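Local coordinates for protein UDP-glucose:anthocyanidin 3-O-glucosyltransferase (Clitoria ternatea, PDB 4REL) that belongs to the GT-B-fold glycosyltransferases, built on two Rossmann-like domains, and holds 3,5,7-trihydroxy-2-(4-hydroxyphenyl)-4H-chromen-4-one in a pocket, at residues Lys4-Phe10 against Gln106-Ile112; Pro11-His17 against Asp114-Thr118; Pro130-Pro136 against Ala206-Asn212; Leu144-Ile148 against Leu196-Gly200. Residues are numbered along the deposited sequence.

Contact 1: Lys4-Phe10 against Gln106-Ile112; sequences KQHVAIF and QSVTCII
In the N-terminal Rossmann-like sheet of this GT-B protein, neighbouring parallel strands 6-10 and 110-114 run 4.7 Å apart at 27°. V7 pairs with C110, A8 with I111 and I9 with I112, CA atoms 4.9 Å apart in each pair. V7, I9, C110 and I112 share one face: I112 CG1 fits against V7 CG1 (3.9 Å), and helix 18-31 covers I9 and I112. On the other face small A8 leaves a hollow that V108 CG2 enters, 4.0 Å from A8 CB; F10 (chi1 m) lays its ring edge on I111 CG2 (CD2 to CG2 3.8 Å), and helix 89-104 packs over A8 and F10. Just ahead of strand 110-114, V108 CG2 also sits over the face of the H6 ring (chi1 t), whose NE2 hydrogen-bonds S38 OG. H6 ND1 donates to Q106 O (2.9 Å). A8 N to C110 O, I112 N to A8 O and F10 N to I112 O are each 3.0 Å; T109 N gives to H6 O (2.8 Å), and T109 OG1 accepts from H6 N at 3.0 Å.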
# COMPACT_ATOMS: atom_id res chain seq x y z
N LYS A 4 15.55 -27.90 8.58
CA LYS A 4 15.75 -27.71 7.15
C LYS A 4 14.66 -26.81 6.58
O LYS A 4 14.47 -26.79 5.37
CB LYS A 4 15.76 -29.06 6.42
CG LYS A 4 16.83 -30.02 6.90
CD LYS A 4 16.99 -31.21 5.96
CE LYS A 4 18.19 -32.09 6.36
NZ LYS A 4 18.26 -33.36 5.57
N GLN A 5 13.94 -26.09 7.45
CA GLN A 5 12.89 -25.17 6.98
C GLN A 5 13.52 -24.01 6.22
O GLN A 5 14.46 -23.36 6.69
CB GLN A 5 12.04 -24.65 8.13
CG GLN A 5 11.30 -25.74 8.93
CD GLN A 5 10.65 -26.78 8.04
OE1 GLN A 5 11.23 -27.84 7.78
NE2 GLN A 5 9.45 -26.48 7.56
N HIS A 6 12.99 -23.74 5.03
CA HIS A 6 13.61 -22.76 4.15
C HIS A 6 12.55 -22.07 3.31
O HIS A 6 11.98 -22.67 2.39
CB HIS A 6 14.65 -23.43 3.25
CG HIS A 6 15.31 -22.51 2.26
ND1 HIS A 6 16.04 -22.97 1.19
CD2 HIS A 6 15.39 -21.16 2.23
CE1 HIS A 6 16.51 -21.93 0.50
NE2 HIS A 6 16.13 -20.83 1.11
N VAL A 7 12.30 -20.80 3.63
CA VAL A 7 11.25 -20.04 2.97
C VAL A 7 11.88 -19.15 1.90
O VAL A 7 12.84 -18.41 2.18
CB VAL A 7 10.51 -19.16 4.00
CG1 VAL A 7 9.38 -18.39 3.33
CG2 VAL A 7 9.97 -20.03 5.12
N ALA A 8 11.38 -19.24 0.68
CA ALA A 8 11.82 -18.33 -0.37
C ALA A 8 10.77 -17.26 -0.49
O ALA A 8 9.58 -17.56 -0.45
CB ALA A 8 11.99 -19.07 -1.69
N ILE A 9 11.21 -16.01 -0.65
CA ILE A 9 10.31 -14.88 -0.68
C ILE A 9 10.50 -14.08 -1.95
O ILE A 9 11.63 -13.70 -2.29
CB ILE A 9 10.52 -13.96 0.54
CG1 ILE A 9 10.28 -14.74 1.84
CG2 ILE A 9 9.58 -12.76 0.48
CD1 ILE A 9 11.56 -15.13 2.56
N PHE A 10 9.39 -13.83 -2.66
CA PHE A 10 9.41 -13.02 -3.89
C PHE A 10 8.57 -11.76 -3.74
O PHE A 10 7.35 -11.81 -3.89
CB PHE A 10 8.85 -13.83 -5.08
CG PHE A 10 9.64 -15.07 -5.42
CD1 PHE A 10 10.79 -14.99 -6.21
CD2 PHE A 10 9.23 -16.32 -4.96
CE1 PHE A 10 11.52 -16.14 -6.52
CE2 PHE A 10 9.94 -17.47 -5.27
CZ PHE A 10 11.09 -17.38 -6.06
N GLN A 106 19.83 -26.08 1.40
CA GLN A 106 18.51 -26.57 1.82
C GLN A 106 17.51 -26.38 0.70
O GLN A 106 17.41 -25.29 0.14
CB GLN A 106 18.01 -25.79 3.04
CG GLN A 106 18.90 -25.88 4.28
CD GLN A 106 18.43 -24.94 5.38
OE1 GLN A 106 18.07 -23.79 5.12
NE2 GLN A 106 18.42 -25.42 6.63
N SER A 107 16.75 -27.43 0.38
CA SER A 107 15.66 -27.29 -0.56
C SER A 107 14.64 -26.32 0.05
O SER A 107 14.49 -26.25 1.28
CB SER A 107 15.01 -28.65 -0.84
OG SER A 107 14.49 -29.22 0.35
N VAL A 108 13.98 -25.55 -0.79
CA VAL A 108 12.89 -24.68 -0.34
C VAL A 108 11.70 -25.50 0.15
O VAL A 108 11.32 -26.50 -0.47
CB VAL A 108 12.47 -23.72 -1.47
CG1 VAL A 108 11.19 -22.97 -1.11
CG2 VAL A 108 13.60 -22.74 -1.75
N THR A 109 11.12 -25.11 1.28
CA THR A 109 9.97 -25.84 1.82
C THR A 109 8.66 -25.05 1.75
O THR A 109 7.59 -25.61 1.97
CB THR A 109 10.21 -26.28 3.27
OG1 THR A 109 10.46 -25.12 4.07
CG2 THR A 109 11.42 -27.20 3.35
N CYS A 110 8.76 -23.76 1.43
CA CYS A 110 7.59 -22.90 1.45
C CYS A 110 7.93 -21.62 0.68
O CYS A 110 9.06 -21.16 0.73
CB CYS A 110 7.22 -22.56 2.91
SG CYS A 110 5.74 -21.55 3.09
N ILE A 111 6.96 -21.08 -0.06
CA ILE A 111 7.17 -19.81 -0.74
C ILE A 111 6.17 -18.79 -0.23
O ILE A 111 4.98 -19.10 -0.09
CB ILE A 111 7.04 -19.96 -2.28
CG1 ILE A 111 8.24 -20.76 -2.81
CG2 ILE A 111 7.00 -18.58 -2.96
CD1 ILE A 111 8.19 -21.05 -4.30
N ILE A 112 6.67 -17.60 0.09
CA ILE A 112 5.81 -16.44 0.33
C ILE A 112 6.07 -15.48 -0.81
O ILE A 112 7.21 -15.16 -1.11
CB ILE A 112 6.13 -15.72 1.64
CG1 ILE A 112 5.94 -16.65 2.83
CG2 ILE A 112 5.23 -14.49 1.83
CD1 ILE A 112 6.36 -16.04 4.13
O HOH W 1 14.86 -28.16 3.25
O HOH W 2 16.69 -23.96 8.38

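Contact 2: Pro11-His17 against Asp114-Thr118; sequences PFPFGSH and DAFVT. With KMP (3,5,7-trihydroxy-2-(4-hydroxyphenyl)-4H-chromen-4-one), chain B.
A buried loop-to-loop contact forms at the C-terminal ends of two adjacent parallel strands: 11-17 leads from strand 6-10 to helix 18-31, while segment 114-118 leads from strand 110-114 to helix 119-127. CA atoms of P11 and D114 lie 5.1 Å apart. D114 to V117 form a type I turn (V117 N to D114 O 3.0 Å), and D114 OD2 accepts from F116 N at 3.0 Å, an Asx turn. With D114 in chi1 t, its OD1 accepts a hydrogen bond from H17 ND1 (2.7 Å); H17 (chi1 m) is on a short 3-10 segment. Water 3 ties F12 N (3.1 Å), H17 O (2.8 Å) and D114 OD1 (2.8 Å) together. F12 (chi1 t) fills the space between the loops: the edge of the F116 ring (chi1 m) meets its face, centroids 5.3 Å apart and planes at 86°, F116 CB also lies over that face, and V117 CG2 abuts its edge, 4.2 Å from F12 CD1. H17 joins this aromatic cluster, its CE1 3.6 Å from F116 CE2. H17 NE2 makes a very short 2.5 Å hydrogen bond to KMP O27, and F116 CE2 lies 3.8 Å from KMP C9, so H17 and F116 line the KMP pocket, with D114 and F12 behind them.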
# COMPACT_ATOMS: atom_id res chain seq x y z
N PRO A 11 9.22 -10.62 -3.46
CA PRO A 11 8.47 -9.37 -3.53
C PRO A 11 8.07 -9.05 -4.96
O PRO A 11 8.71 -9.53 -5.90
CB PRO A 11 9.48 -8.32 -3.07
CG PRO A 11 10.82 -8.92 -3.47
CD PRO A 11 10.65 -10.39 -3.16
N PHE A 12 7.03 -8.24 -5.12
CA PHE A 12 6.83 -7.48 -6.35
C PHE A 12 7.86 -6.36 -6.22
O PHE A 12 7.77 -5.53 -5.32
CB PHE A 12 5.39 -6.95 -6.38
CG PHE A 12 4.99 -6.30 -7.69
CD1 PHE A 12 5.06 -7.00 -8.89
CD2 PHE A 12 4.48 -5.02 -7.70
CE1 PHE A 12 4.66 -6.40 -10.09
CE2 PHE A 12 4.08 -4.41 -8.89
CZ PHE A 12 4.16 -5.10 -10.08
N PRO A 13 8.88 -6.37 -7.09
CA PRO A 13 10.13 -5.64 -6.79
C PRO A 13 10.07 -4.15 -7.13
O PRO A 13 10.95 -3.61 -7.82
CB PRO A 13 11.16 -6.38 -7.64
CG PRO A 13 10.37 -6.81 -8.86
CD PRO A 13 9.00 -7.19 -8.31
N PHE A 14 9.03 -3.49 -6.61
CA PHE A 14 8.77 -2.09 -6.91
C PHE A 14 8.30 -1.31 -5.69
O PHE A 14 7.30 -1.69 -5.07
CB PHE A 14 7.73 -1.99 -8.02
CG PHE A 14 8.16 -2.67 -9.28
CD1 PHE A 14 9.03 -2.02 -10.15
CD2 PHE A 14 7.75 -3.97 -9.57
CE1 PHE A 14 9.48 -2.66 -11.31
CE2 PHE A 14 8.20 -4.61 -10.72
CZ PHE A 14 9.06 -3.95 -11.59
N GLY A 15 9.02 -0.24 -5.39
CA GLY A 15 8.64 0.73 -4.37
C GLY A 15 7.79 0.28 -3.19
O GLY A 15 8.28 -0.36 -2.27
N SER A 16 6.50 0.60 -3.25
CA SER A 16 5.61 0.46 -2.11
C SER A 16 5.34 -0.98 -1.70
O SER A 16 4.86 -1.24 -0.59
CB SER A 16 4.27 1.16 -2.40
OG SER A 16 3.61 0.53 -3.49
N HIS A 17 5.64 -1.93 -2.58
CA HIS A 17 5.46 -3.33 -2.23
C HIS A 17 6.61 -3.91 -1.42
O HIS A 17 6.48 -4.99 -0.85
CB HIS A 17 5.27 -4.17 -3.49
CG HIS A 17 3.96 -3.92 -4.18
ND1 HIS A 17 2.95 -4.84 -4.20
CD2 HIS A 17 3.51 -2.82 -4.83
CE1 HIS A 17 1.92 -4.34 -4.88
NE2 HIS A 17 2.23 -3.12 -5.25
N ASP A 114 4.52 -11.83 -2.99
CA ASP A 114 3.55 -10.79 -3.27
C ASP A 114 2.58 -11.39 -4.29
O ASP A 114 3.00 -12.04 -5.22
CB ASP A 114 4.27 -9.57 -3.87
CG ASP A 114 3.35 -8.38 -4.04
OD1 ASP A 114 3.52 -7.37 -3.33
OD2 ASP A 114 2.44 -8.45 -4.90
N ALA A 115 1.28 -11.20 -4.07
CA ALA A 115 0.26 -11.80 -4.94
C ALA A 115 0.43 -11.47 -6.42
O ALA A 115 -0.00 -12.24 -7.28
CB ALA A 115 -1.16 -11.39 -4.47
N PHE A 116 1.02 -10.32 -6.73
CA PHE A 116 1.17 -9.92 -8.13
C PHE A 116 2.20 -10.78 -8.87
O PHE A 116 2.18 -10.84 -10.10
CB PHE A 116 1.58 -8.45 -8.27
CG PHE A 116 0.49 -7.46 -7.93
CD1 PHE A 116 -0.80 -7.90 -7.63
CD2 PHE A 116 0.76 -6.10 -7.90
CE1 PHE A 116 -1.81 -6.98 -7.32
CE2 PHE A 116 -0.25 -5.18 -7.59
CZ PHE A 116 -1.53 -5.62 -7.29
N VAL A 117 3.10 -11.42 -8.13
CA VAL A 117 4.10 -12.28 -8.78
C VAL A 117 3.48 -13.66 -8.97
O VAL A 117 3.85 -14.64 -8.31
CB VAL A 117 5.41 -12.35 -7.98
CG1 VAL A 117 6.50 -13.08 -8.79
CG2 VAL A 117 5.89 -10.94 -7.65
N THR A 118 2.52 -13.74 -9.87
CA THR A 118 1.74 -14.97 -10.00
C THR A 118 2.57 -16.13 -10.55
O THR A 118 2.24 -17.29 -10.31
CB THR A 118 0.50 -14.76 -10.88
OG1 THR A 118 0.93 -14.37 -12.19
CG2 THR A 118 -0.39 -13.67 -10.28
C1 KMP B . -4.75 -2.21 -8.93
C2 KMP B . -3.96 -2.23 -7.79
C3 KMP B . -2.55 -1.80 -7.90
C4 KMP B . -2.03 -1.35 -9.20
C5 KMP B . -2.90 -1.36 -10.29
C6 KMP B . -4.23 -1.78 -10.14
C9 KMP B . -1.66 -1.81 -6.72
C10 KMP B . -0.26 -1.36 -6.91
C11 KMP B . 0.17 -0.92 -8.28
C14 KMP B . 1.56 -0.45 -8.57
C15 KMP B . 2.61 -0.64 -7.67
C16 KMP B . 3.89 -0.19 -7.97
C17 KMP B . 4.13 0.46 -9.17
C18 KMP B . 3.09 0.65 -10.08
C19 KMP B . 1.81 0.19 -9.78
O12 KMP B . -0.72 -0.93 -9.33
O13 KMP B . -2.08 -2.18 -5.60
O24 KMP B . 5.38 0.91 -9.46
O27 KMP B . 0.57 -1.35 -5.84
O29 KMP B . -5.04 -1.77 -11.24
O30 KMP B . -4.45 -2.65 -6.59
O HOH W 3 6.13 -7.37 -2.27

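Contact 3: Pro130-Pro136 against Ala206-Asn212; sequences PWIAFWP and AKAVVVN
F134 (chi1 t) leans its ring forward along the neighbouring strand, setting CD1 4.0 Å from V210 CG1 and CZ 3.8 Å from N212 CG. Strands 131-135 and 208-211 are parallel partners, 4.6 Å apart at 22°. A133 pairs with V209, F134 with V210 and W135 with V211, their CA atoms 4.7 to 4.9 Å apart. Backbone hydrogen bonds step along the pair: W131 O accepts from K207 N (2.7 Å), A133 N gives to A208 O (2.9 Å), V210 N to A133 O (2.7 Å), W135 N to V210 O (2.8 Å) and N212 N to W135 O (3.1 Å). On the face of F134 and V210, I132 CG2 nests against V210 CG2 (3.7 Å). On the other, A133 CB leaves room for V209 CG2 (4.3 Å) and A206 CB (4.2 Å); A206 CB also meets W131 CE3 (3.6 Å). In this Rossmann-like sheet, strand 131-135 lies between strands 110-114 and 208-211. Helix 18-31 covers F134, while helix 431-445 reaches I132 and V210.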
# COMPACT_ATOMS: atom_id res chain seq x y z
N PRO A 130 3.99 -25.35 -0.33
CA PRO A 130 2.90 -24.38 -0.21
C PRO A 130 3.25 -22.99 -0.75
O PRO A 130 4.40 -22.54 -0.65
CB PRO A 130 2.65 -24.31 1.30
CG PRO A 130 3.84 -24.94 1.95
CD PRO A 130 4.36 -25.94 0.96
N TRP A 131 2.25 -22.33 -1.31
CA TRP A 131 2.40 -20.97 -1.81
C TRP A 131 1.54 -20.04 -0.97
O TRP A 131 0.31 -20.19 -0.89
CB TRP A 131 1.96 -20.89 -3.27
CG TRP A 131 2.27 -19.57 -3.94
CD1 TRP A 131 3.50 -19.07 -4.22
CD2 TRP A 131 1.32 -18.61 -4.43
NE1 TRP A 131 3.39 -17.84 -4.85
CE2 TRP A 131 2.05 -17.55 -5.00
CE3 TRP A 131 -0.08 -18.56 -4.46
CZ2 TRP A 131 1.44 -16.43 -5.57
CZ3 TRP A 131 -0.69 -17.45 -5.04
CH2 TRP A 131 0.07 -16.40 -5.58
N ILE A 132 2.19 -19.07 -0.33
CA ILE A 132 1.51 -18.13 0.54
C ILE A 132 1.54 -16.78 -0.14
O ILE A 132 2.61 -16.24 -0.42
CB ILE A 132 2.20 -18.05 1.91
CG1 ILE A 132 2.14 -19.41 2.61
CG2 ILE A 132 1.57 -16.96 2.76
CD1 ILE A 132 2.91 -19.48 3.92
N ALA A 133 0.36 -16.23 -0.44
CA ALA A 133 0.28 -14.96 -1.16
C ALA A 133 0.15 -13.80 -0.17
O ALA A 133 -0.63 -13.87 0.79
CB ALA A 133 -0.89 -14.97 -2.15
N PHE A 134 0.92 -12.74 -0.42
CA PHE A 134 0.93 -11.57 0.46
C PHE A 134 0.22 -10.43 -0.27
O PHE A 134 0.46 -10.20 -1.47
CB PHE A 134 2.39 -11.19 0.77
CG PHE A 134 2.55 -9.96 1.65
CD1 PHE A 134 2.13 -9.98 2.98
CD2 PHE A 134 3.15 -8.81 1.15
CE1 PHE A 134 2.31 -8.86 3.79
CE2 PHE A 134 3.33 -7.68 1.96
CZ PHE A 134 2.90 -7.71 3.29
N TRP A 135 -0.65 -9.72 0.45
CA TRP A 135 -1.48 -8.66 -0.14
C TRP A 135 -1.25 -7.32 0.57
O TRP A 135 -1.87 -7.05 1.61
CB TRP A 135 -2.95 -9.05 -0.01
CG TRP A 135 -3.87 -8.14 -0.77
CD1 TRP A 135 -4.63 -7.12 -0.27
CD2 TRP A 135 -4.14 -8.19 -2.18
NE1 TRP A 135 -5.34 -6.52 -1.29
CE2 TRP A 135 -5.06 -7.17 -2.46
CE3 TRP A 135 -3.69 -9.00 -3.22
CZ2 TRP A 135 -5.55 -6.94 -3.76
CZ3 TRP A 135 -4.16 -8.77 -4.50
CH2 TRP A 135 -5.08 -7.74 -4.76
N PRO A 136 -0.37 -6.48 0.01
CA PRO A 136 -0.08 -5.19 0.66
C PRO A 136 -0.89 -4.04 0.06
O PRO A 136 -0.57 -2.88 0.26
CB PRO A 136 1.41 -5.00 0.35
CG PRO A 136 1.54 -5.57 -1.04
CD PRO A 136 0.62 -6.80 -1.03
N ALA A 206 -3.53 -20.63 -3.30
CA ALA A 206 -2.60 -20.33 -2.21
C ALA A 206 -2.96 -21.10 -0.95
O ALA A 206 -4.14 -21.20 -0.59
CB ALA A 206 -2.57 -18.85 -1.92
N LYS A 207 -1.95 -21.62 -0.27
CA LYS A 207 -2.14 -22.27 1.03
C LYS A 207 -2.75 -21.29 2.03
O LYS A 207 -3.60 -21.66 2.85
CB LYS A 207 -0.79 -22.80 1.54
CG LYS A 207 -0.82 -23.39 2.94
CD LYS A 207 -1.62 -24.68 3.01
CE LYS A 207 -1.37 -25.37 4.35
NZ LYS A 207 -2.01 -26.72 4.42
N ALA A 208 -2.32 -20.03 1.94
CA ALA A 208 -2.91 -18.94 2.72
C ALA A 208 -2.70 -17.62 1.99
O ALA A 208 -1.74 -17.46 1.22
CB ALA A 208 -2.29 -18.89 4.12
N VAL A 209 -3.61 -16.68 2.21
CA VAL A 209 -3.42 -15.32 1.74
C VAL A 209 -3.24 -14.46 2.98
O VAL A 209 -4.07 -14.49 3.90
CB VAL A 209 -4.63 -14.82 0.90
CG1 VAL A 209 -4.47 -13.35 0.57
CG2 VAL A 209 -4.78 -15.64 -0.38
N VAL A 210 -2.13 -13.72 3.01
CA VAL A 210 -1.80 -12.88 4.17
C VAL A 210 -2.08 -11.41 3.82
O VAL A 210 -1.47 -10.86 2.90
CB VAL A 210 -0.33 -13.05 4.56
CG1 VAL A 210 0.05 -12.08 5.69
CG2 VAL A 210 -0.07 -14.48 5.02
N VAL A 211 -3.01 -10.80 4.55
CA VAL A 211 -3.40 -9.42 4.28
C VAL A 211 -2.68 -8.48 5.24
O VAL A 211 -2.70 -8.69 6.45
CB VAL A 211 -4.93 -9.21 4.40
CG1 VAL A 211 -5.28 -7.75 4.16
CG2 VAL A 211 -5.68 -10.10 3.42
N ASN A 212 -2.07 -7.44 4.68
CA ASN A 212 -1.26 -6.49 5.45
C ASN A 212 -2.16 -5.39 6.01
O ASN A 212 -2.01 -4.22 5.67
CB ASN A 212 -0.23 -5.85 4.50
CG ASN A 212 0.91 -5.19 5.24
OD1 ASN A 212 1.44 -5.74 6.21
ND2 ASN A 212 1.29 -3.99 4.79
O HOH W 4 0.33 -2.02 2.80

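Contact 4: Leu144-Ile148 against Leu196-Gly200. With KMP (3,5,7-trihydroxy-2-(4-hydroxyphenyl)-4H-chromen-4-one), chain B.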
# COMPACT_ATOMS: atom_id res chain seq x y z
N LEU A 144 -12.74 -7.60 -5.87
CA LEU A 144 -12.89 -7.25 -7.28
C LEU A 144 -12.48 -8.39 -8.21
O LEU A 144 -13.15 -8.65 -9.21
CB LEU A 144 -12.05 -6.02 -7.62
CG LEU A 144 -12.28 -4.78 -6.76
CD1 LEU A 144 -11.29 -3.69 -7.14
CD2 LEU A 144 -13.70 -4.30 -6.94
N TYR A 145 -11.39 -9.08 -7.86
CA TYR A 145 -10.79 -10.06 -8.76
C TYR A 145 -11.58 -11.35 -8.88
O TYR A 145 -11.33 -12.16 -9.77
CB TYR A 145 -9.32 -10.28 -8.37
CG TYR A 145 -8.58 -8.96 -8.49
CD1 TYR A 145 -8.27 -8.45 -9.73
CD2 TYR A 145 -8.30 -8.19 -7.36
CE1 TYR A 145 -7.65 -7.22 -9.87
CE2 TYR A 145 -7.67 -6.96 -7.49
CZ TYR A 145 -7.34 -6.49 -8.75
OH TYR A 145 -6.72 -5.27 -8.90
N PHE A 146 -12.58 -11.52 -8.02
CA PHE A 146 -13.50 -12.65 -8.11
C PHE A 146 -14.80 -12.30 -8.81
O PHE A 146 -15.71 -13.14 -8.91
CB PHE A 146 -13.78 -13.20 -6.72
CG PHE A 146 -12.58 -13.83 -6.08
CD1 PHE A 146 -12.38 -15.20 -6.18
CD2 PHE A 146 -11.64 -13.05 -5.41
CE1 PHE A 146 -11.26 -15.79 -5.60
CE2 PHE A 146 -10.52 -13.64 -4.84
CZ PHE A 146 -10.34 -15.01 -4.93
N ASN A 147 -14.87 -11.08 -9.34
CA ASN A 147 -16.11 -10.58 -9.93
C ASN A 147 -15.86 -9.72 -11.17
O ASN A 147 -16.60 -8.78 -11.43
CB ASN A 147 -16.92 -9.79 -8.89
CG ASN A 147 -17.39 -10.65 -7.74
OD1 ASN A 147 -18.43 -11.31 -7.82
ND2 ASN A 147 -16.63 -10.64 -6.65
N ILE A 148 -14.82 -10.06 -11.93
CA ILE A 148 -14.43 -9.22 -13.07
C ILE A 148 -15.54 -9.08 -14.11
O ILE A 148 -15.82 -7.97 -14.59
CB ILE A 148 -13.13 -9.74 -13.73
CG1 ILE A 148 -11.99 -9.72 -12.71
CG2 ILE A 148 -12.78 -8.92 -14.97
CD1 ILE A 148 -10.79 -10.54 -13.12
N LEU A 196 -3.01 -9.13 -12.96
CA LEU A 196 -3.98 -8.79 -11.92
C LEU A 196 -5.32 -9.48 -12.18
O LEU A 196 -5.93 -10.03 -11.27
CB LEU A 196 -4.14 -7.27 -11.77
CG LEU A 196 -3.24 -6.65 -10.69
CD1 LEU A 196 -1.77 -7.01 -10.89
CD2 LEU A 196 -3.40 -5.15 -10.64
N ASN A 197 -5.76 -9.49 -13.44
CA ASN A 197 -7.04 -10.10 -13.74
C ASN A 197 -7.09 -11.61 -13.55
O ASN A 197 -8.16 -12.20 -13.56
CB ASN A 197 -7.48 -9.75 -15.16
CG ASN A 197 -7.86 -8.30 -15.29
OD1 ASN A 197 -7.78 -7.72 -16.38
ND2 ASN A 197 -8.27 -7.70 -14.18
N SER A 198 -5.93 -12.24 -13.39
CA SER A 198 -5.87 -13.68 -13.15
C SER A 198 -5.96 -14.01 -11.66
O SER A 198 -5.98 -15.18 -11.29
CB SER A 198 -4.57 -14.28 -13.71
OG SER A 198 -3.46 -13.98 -12.88
N LEU A 199 -6.02 -12.98 -10.81
CA LEU A 199 -5.95 -13.23 -9.36
C LEU A 199 -7.13 -14.06 -8.82
O LEU A 199 -6.97 -14.78 -7.84
CB LEU A 199 -5.83 -11.91 -8.60
CG LEU A 199 -4.45 -11.26 -8.63
CD1 LEU A 199 -4.57 -9.84 -8.10
CD2 LEU A 199 -3.43 -12.07 -7.81
N GLY A 200 -8.29 -13.95 -9.45
CA GLY A 200 -9.44 -14.73 -9.04
C GLY A 200 -9.20 -16.22 -9.15
O GLY A 200 -9.69 -17.02 -8.34
C1 KMP B . -4.75 -2.21 -8.93
C2 KMP B . -3.96 -2.23 -7.79
C3 KMP B . -2.55 -1.80 -7.90
C4 KMP B . -2.03 -1.35 -9.20
C5 KMP B . -2.90 -1.36 -10.29
C6 KMP B . -4.23 -1.78 -10.14
C9 KMP B . -1.66 -1.81 -6.72
C10 KMP B . -0.26 -1.36 -6.91
C11 KMP B . 0.17 -0.92 -8.28
C14 KMP B . 1.56 -0.45 -8.57
C15 KMP B . 2.61 -0.64 -7.67
C16 KMP B . 3.89 -0.19 -7.97
C17 KMP B . 4.13 0.46 -9.17
C18 KMP B . 3.09 0.65 -10.08
C19 KMP B . 1.81 0.19 -9.78
O12 KMP B . -0.72 -0.93 -9.33
O13 KMP B . -2.08 -2.18 -5.60
O24 KMP B . 5.38 0.91 -9.46
O27 KMP B . 0.57 -1.35 -5.84
O29 KMP B . -5.04 -1.77 -11.24
O30 KMP B . -4.45 -2.65 -6.59
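Apolar and ring contacts carry this meeting between the turn leading into helix 148-157 and the junction of helices 191-197 and 199-202; the two segments share no hydrogen bond. Two CH-pi contacts are well centred. L199 CD1 sits almost squarely over the Y145 ring, 4.0 Å from its centroid and 7° off the normal, and G200 CA lies over the F146 ring at 4.1 Å and 12°. Apolar contacts add to them: Y145 CB meets L199 CB (3.9 Å) and Y145 CE1 meets L196 CB (4.0 Å). Y145 OH approaches L196 CD2 to 3.8 Å. Several atoms also come close to backbone oxygens, with Y145 CD1 3.2 Å from L196 O, I148 CD1 3.1 Å from N197 O, and a CA-H...O contact of 3.3 Å from G200 CA to Y145 O. The backbones come so near at G200 that an ideal CB there would fall 2.3 Å from Y145 O. Helix 220-229 packs against F146, and W135 of strand 131-135 touches both Y145 and L199. Ligand contacts come from L196 CD2, 3.5 Å from KMP C6, and Y145 OH, 3.6 Å from KMP C1; Y145 and L196 thus both form part of the KMP pocket.

How the contacts relate
Contacts 1 and 3 belong to one parallel sheet, centres 14 Å apart, joined where strand 110-114 pairs with 131-135 (probable hydrogen bond, I111 O to I132 N, 2.8 Å). Contact 2 continues contact 1 past the strand ends: F10 O lies 3.0 Å from D114 N, and A115 N lies 2.9 Å from F134 O of contact 3. Contact 4 is nested in the chain between the two segments of contact 3, with W135 CZ3 3.8 Å from L199 CD1. Contacts 2 and 4, centres 17 Å apart, both touch KMP and meet at F116 CD1 and L196 CD1 (3.5 Å); D181 also hydrogen-bonds the ligand. Contact 1, centred about 27 Å from the centre of contact 4, does not touch it; their nearest atoms are about 11 Å apart.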